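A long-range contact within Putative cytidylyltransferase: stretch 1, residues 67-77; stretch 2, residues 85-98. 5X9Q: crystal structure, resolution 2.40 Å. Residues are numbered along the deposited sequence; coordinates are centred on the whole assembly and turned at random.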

# COMPACT_ATOMS: atom_id res chain seq x y z
N ILE A 67 -7.76 2.20 -13.24
CA ILE A 67 -8.84 1.40 -12.70
C ILE A 67 -8.35 -0.02 -12.45
O ILE A 67 -7.71 -0.63 -13.31
CB ILE A 67 -10.05 1.38 -13.68
CG1 ILE A 67 -10.45 2.80 -14.08
CG2 ILE A 67 -11.22 0.61 -13.09
CD1 ILE A 67 -11.62 2.87 -15.03
N VAL A 68 -8.66 -0.56 -11.27
CA VAL A 68 -8.31 -1.94 -10.94
C VAL A 68 -9.58 -2.79 -10.75
O VAL A 68 -10.48 -2.44 -9.99
CB VAL A 68 -7.45 -1.99 -9.68
CG1 VAL A 68 -6.92 -3.39 -9.47
CG2 VAL A 68 -6.29 -1.00 -9.81
N GLY A 69 -9.67 -3.89 -11.50
CA GLY A 69 -10.77 -4.83 -11.35
C GLY A 69 -10.40 -5.96 -10.40
O GLY A 69 -9.32 -6.56 -10.49
N VAL A 70 -11.29 -6.26 -9.47
CA VAL A 70 -10.95 -7.25 -8.44
C VAL A 70 -11.94 -8.41 -8.40
O VAL A 70 -13.14 -8.22 -8.16
CB VAL A 70 -10.88 -6.60 -7.06
CG1 VAL A 70 -10.54 -7.63 -6.01
CG2 VAL A 70 -9.86 -5.47 -7.09
N ASN A 71 -11.43 -9.61 -8.66
CA ASN A 71 -12.26 -10.81 -8.62
C ASN A 71 -13.04 -10.93 -7.32
O ASN A 71 -12.46 -10.88 -6.22
CB ASN A 71 -11.38 -12.05 -8.80
CG ASN A 71 -10.58 -12.03 -10.09
OD1 ASN A 71 -9.61 -11.27 -10.23
ND2 ASN A 71 -10.96 -12.89 -11.03
N SER A 72 -14.35 -11.16 -7.44
CA SER A 72 -15.19 -11.52 -6.29
C SER A 72 -14.73 -12.85 -5.75
O SER A 72 -14.02 -13.60 -6.44
CB SER A 72 -16.67 -11.63 -6.66
OG SER A 72 -16.90 -12.87 -7.33
N ASP A 73 -15.14 -13.15 -4.53
CA ASP A 73 -14.71 -14.38 -3.87
C ASP A 73 -15.16 -15.61 -4.67
O ASP A 73 -14.36 -16.53 -4.89
CB ASP A 73 -15.27 -14.44 -2.44
CG ASP A 73 -14.73 -13.30 -1.56
OD1 ASP A 73 -13.54 -12.93 -1.71
OD2 ASP A 73 -15.52 -12.75 -0.74
N ALA A 74 -16.41 -15.60 -5.14
CA ALA A 74 -16.92 -16.70 -5.94
C ALA A 74 -16.08 -16.82 -7.22
O ALA A 74 -15.59 -17.89 -7.55
CB ALA A 74 -18.39 -16.48 -6.28
N SER A 75 -15.92 -15.69 -7.91
CA SER A 75 -15.14 -15.65 -9.14
C SER A 75 -13.73 -16.21 -8.95
O SER A 75 -13.24 -16.96 -9.80
CB SER A 75 -15.06 -14.21 -9.67
OG SER A 75 -14.09 -14.10 -10.70
N VAL A 76 -13.05 -15.83 -7.88
CA VAL A 76 -11.69 -16.32 -7.64
C VAL A 76 -11.72 -17.83 -7.54
O VAL A 76 -10.78 -18.53 -7.93
CB VAL A 76 -11.09 -15.73 -6.35
CG1 VAL A 76 -9.73 -16.34 -6.07
CG2 VAL A 76 -11.00 -14.22 -6.45
N ARG A 77 -12.81 -18.35 -7.02
CA ARG A 77 -12.96 -19.78 -6.88
C ARG A 77 -13.03 -20.44 -8.23
O ARG A 77 -12.96 -21.64 -8.34
CB ARG A 77 -14.27 -20.08 -6.17
CG ARG A 77 -14.13 -20.82 -4.86
CD ARG A 77 -15.30 -20.50 -3.96
NE ARG A 77 -14.97 -19.48 -2.99
CZ ARG A 77 -15.83 -18.61 -2.49
NH1 ARG A 77 -15.43 -17.73 -1.61
NH2 ARG A 77 -17.10 -18.63 -2.86
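Stretch 2, residues 85-98: RPINVQEDRMALLA

Stretch 2 enters as a loop, Arg85 to Val89, extended for the most part but bent at Ile87, and then winds into a helix, 90-98, that runs back along strand 67-71 in nearly antiparallel fashion: the axes cross at 159° and approach to 8.8 Å. From Val68 through Val70 to Ser72, just past the strand's end, the nearest CA atoms on stretch 2 come in the opposite order of sequence, and the spacing closes: Val68 CA to Leu97 CA is 8.0 Å, Val70 CA to Met94 CA 6.6 Å, and Ser72 CA to Gln90 CA 5.4 Å.

Val68 and Val70, alternate residues of the strand, both point toward the helix, while Gly69 between them presents no side chain. The CD1 methyl of Leu97 sits in the shallow hollow between the two valines, 3.5 Å from Val70 CG2 and 4.1 Å from Val68 CG1. Met94, flexible and unbranched, lays its CG 3.7 Å from Val70 CB.

At the end of the strand the contact turns polar. Arg93 reaches over, and its NH1 and NH2 donate to Asn71 O at 2.9 and 2.8 Å; NH2 also forms a salt bridge with Asp73 OD1 at 2.9 Å. Aspartate suits this place because its short carboxylate also meets the free N-H at the helix start: OD1 accepts a weak hydrogen bond from Gln90 N, 2.9 Å away. The Gln90 side chain lies against Ser72, OE1 to CB 3.2 Å. Farther along, the compact ring of Pro86 packs against Val76, CD to CG1 3.8 Å.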

# COMPACT_ATOMS: atom_id res chain seq x y z
N ARG A 85 -9.36 -20.23 -2.94
CA ARG A 85 -10.00 -19.47 -1.87
C ARG A 85 -9.01 -18.48 -1.27
O ARG A 85 -8.05 -18.86 -0.60
CB ARG A 85 -10.53 -20.41 -0.79
CG ARG A 85 -11.77 -21.19 -1.20
CD ARG A 85 -12.60 -21.59 0.01
NE ARG A 85 -13.66 -20.62 0.28
CZ ARG A 85 -14.57 -20.76 1.24
NH1 ARG A 85 -15.50 -19.83 1.42
NH2 ARG A 85 -14.55 -21.83 2.02
N PRO A 86 -9.27 -17.21 -1.56
CA PRO A 86 -8.45 -16.10 -1.07
C PRO A 86 -8.73 -15.94 0.41
O PRO A 86 -9.88 -16.10 0.84
CB PRO A 86 -9.00 -14.90 -1.84
CG PRO A 86 -10.42 -15.26 -2.12
CD PRO A 86 -10.43 -16.74 -2.33
N ILE A 87 -7.70 -15.64 1.17
CA ILE A 87 -7.85 -15.50 2.63
C ILE A 87 -8.49 -14.19 3.11
O ILE A 87 -8.78 -14.02 4.30
CB ILE A 87 -6.49 -15.67 3.35
CG1 ILE A 87 -5.56 -14.51 3.02
CG2 ILE A 87 -5.86 -17.00 2.97
CD1 ILE A 87 -4.36 -14.41 3.93
N ASN A 88 -8.70 -13.28 2.18
CA ASN A 88 -9.28 -12.00 2.41
C ASN A 88 -10.45 -11.95 1.52
O ASN A 88 -10.43 -12.43 0.38
CB ASN A 88 -8.29 -10.89 2.05
CG ASN A 88 -7.40 -10.51 3.22
OD1 ASN A 88 -7.87 -10.36 4.35
ND2 ASN A 88 -6.11 -10.34 2.95
N VAL A 89 -11.51 -11.37 2.07
CA VAL A 89 -12.77 -11.23 1.38
C VAL A 89 -12.63 -10.08 0.39
O VAL A 89 -11.88 -9.14 0.62
CB VAL A 89 -13.93 -10.96 2.36
CG1 VAL A 89 -14.17 -12.18 3.23
CG2 VAL A 89 -13.64 -9.74 3.21
N GLN A 90 -13.36 -10.19 -0.71
CA GLN A 90 -13.32 -9.18 -1.75
C GLN A 90 -13.41 -7.71 -1.34
O GLN A 90 -12.94 -6.85 -2.09
CB GLN A 90 -14.49 -9.35 -2.71
CG GLN A 90 -14.31 -8.62 -4.04
CD GLN A 90 -15.60 -8.59 -4.83
OE1 GLN A 90 -16.56 -9.30 -4.51
NE2 GLN A 90 -15.62 -7.80 -5.90
N GLU A 91 -13.99 -7.42 -0.18
CA GLU A 91 -14.16 -6.02 0.19
C GLU A 91 -12.83 -5.59 0.78
O GLU A 91 -12.37 -4.48 0.57
CB GLU A 91 -15.28 -5.77 1.20
CG GLU A 91 -15.49 -4.26 1.45
CD GLU A 91 -16.29 -3.97 2.71
OE1 GLU A 91 -17.14 -4.81 3.09
OE2 GLU A 91 -16.04 -2.91 3.33
N ASP A 92 -12.20 -6.51 1.49
CA ASP A 92 -10.91 -6.22 2.08
C ASP A 92 -9.81 -6.12 1.04
O ASP A 92 -8.97 -5.22 1.13
CB ASP A 92 -10.59 -7.30 3.13
CG ASP A 92 -11.36 -7.08 4.42
OD1 ASP A 92 -12.30 -6.23 4.43
OD2 ASP A 92 -11.05 -7.75 5.43
N ARG A 93 -9.84 -6.99 0.04
CA ARG A 93 -8.84 -6.93 -1.02
C ARG A 93 -8.98 -5.64 -1.80
O ARG A 93 -7.99 -5.00 -2.12
CB ARG A 93 -8.96 -8.13 -1.96
CG ARG A 93 -8.47 -9.41 -1.33
CD ARG A 93 -8.57 -10.58 -2.29
NE ARG A 93 -9.93 -11.07 -2.43
CZ ARG A 93 -10.58 -11.16 -3.59
NH1 ARG A 93 -9.98 -10.78 -4.72
NH2 ARG A 93 -11.82 -11.62 -3.63
N MET A 94 -10.22 -5.20 -2.00
CA MET A 94 -10.48 -3.97 -2.72
C MET A 94 -10.09 -2.75 -1.89
O MET A 94 -9.55 -1.79 -2.42
CB MET A 94 -11.95 -3.88 -3.11
CG MET A 94 -12.34 -4.89 -4.16
SD MET A 94 -14.11 -4.90 -4.46
CE MET A 94 -14.34 -3.32 -5.29
N ALA A 95 -10.37 -2.80 -0.58
CA ALA A 95 -10.01 -1.68 0.29
C ALA A 95 -8.50 -1.41 0.32
O ALA A 95 -8.07 -0.24 0.27
CB ALA A 95 -10.54 -1.93 1.71
N LEU A 96 -7.68 -2.46 0.37
CA LEU A 96 -6.23 -2.31 0.35
C LEU A 96 -5.79 -1.58 -0.89
O LEU A 96 -5.02 -0.63 -0.81
CB LEU A 96 -5.53 -3.66 0.41
CG LEU A 96 -4.95 -4.08 1.73
CD1 LEU A 96 -3.66 -3.37 1.93
CD2 LEU A 96 -5.94 -3.72 2.81
N LEU A 97 -6.31 -2.01 -2.04
CA LEU A 97 -5.98 -1.36 -3.31
C LEU A 97 -6.35 0.12 -3.28
O LEU A 97 -5.60 0.98 -3.75
CB LEU A 97 -6.70 -2.08 -4.45
CG LEU A 97 -6.05 -3.44 -4.70
CD1 LEU A 97 -6.95 -4.40 -5.45
CD2 LEU A 97 -4.77 -3.22 -5.49
N ALA A 98 -7.51 0.43 -2.71
CA ALA A 98 -7.97 1.81 -2.71
C ALA A 98 -7.06 2.70 -1.87
O ALA A 98 -6.96 3.90 -2.12
CB ALA A 98 -9.41 1.89 -2.21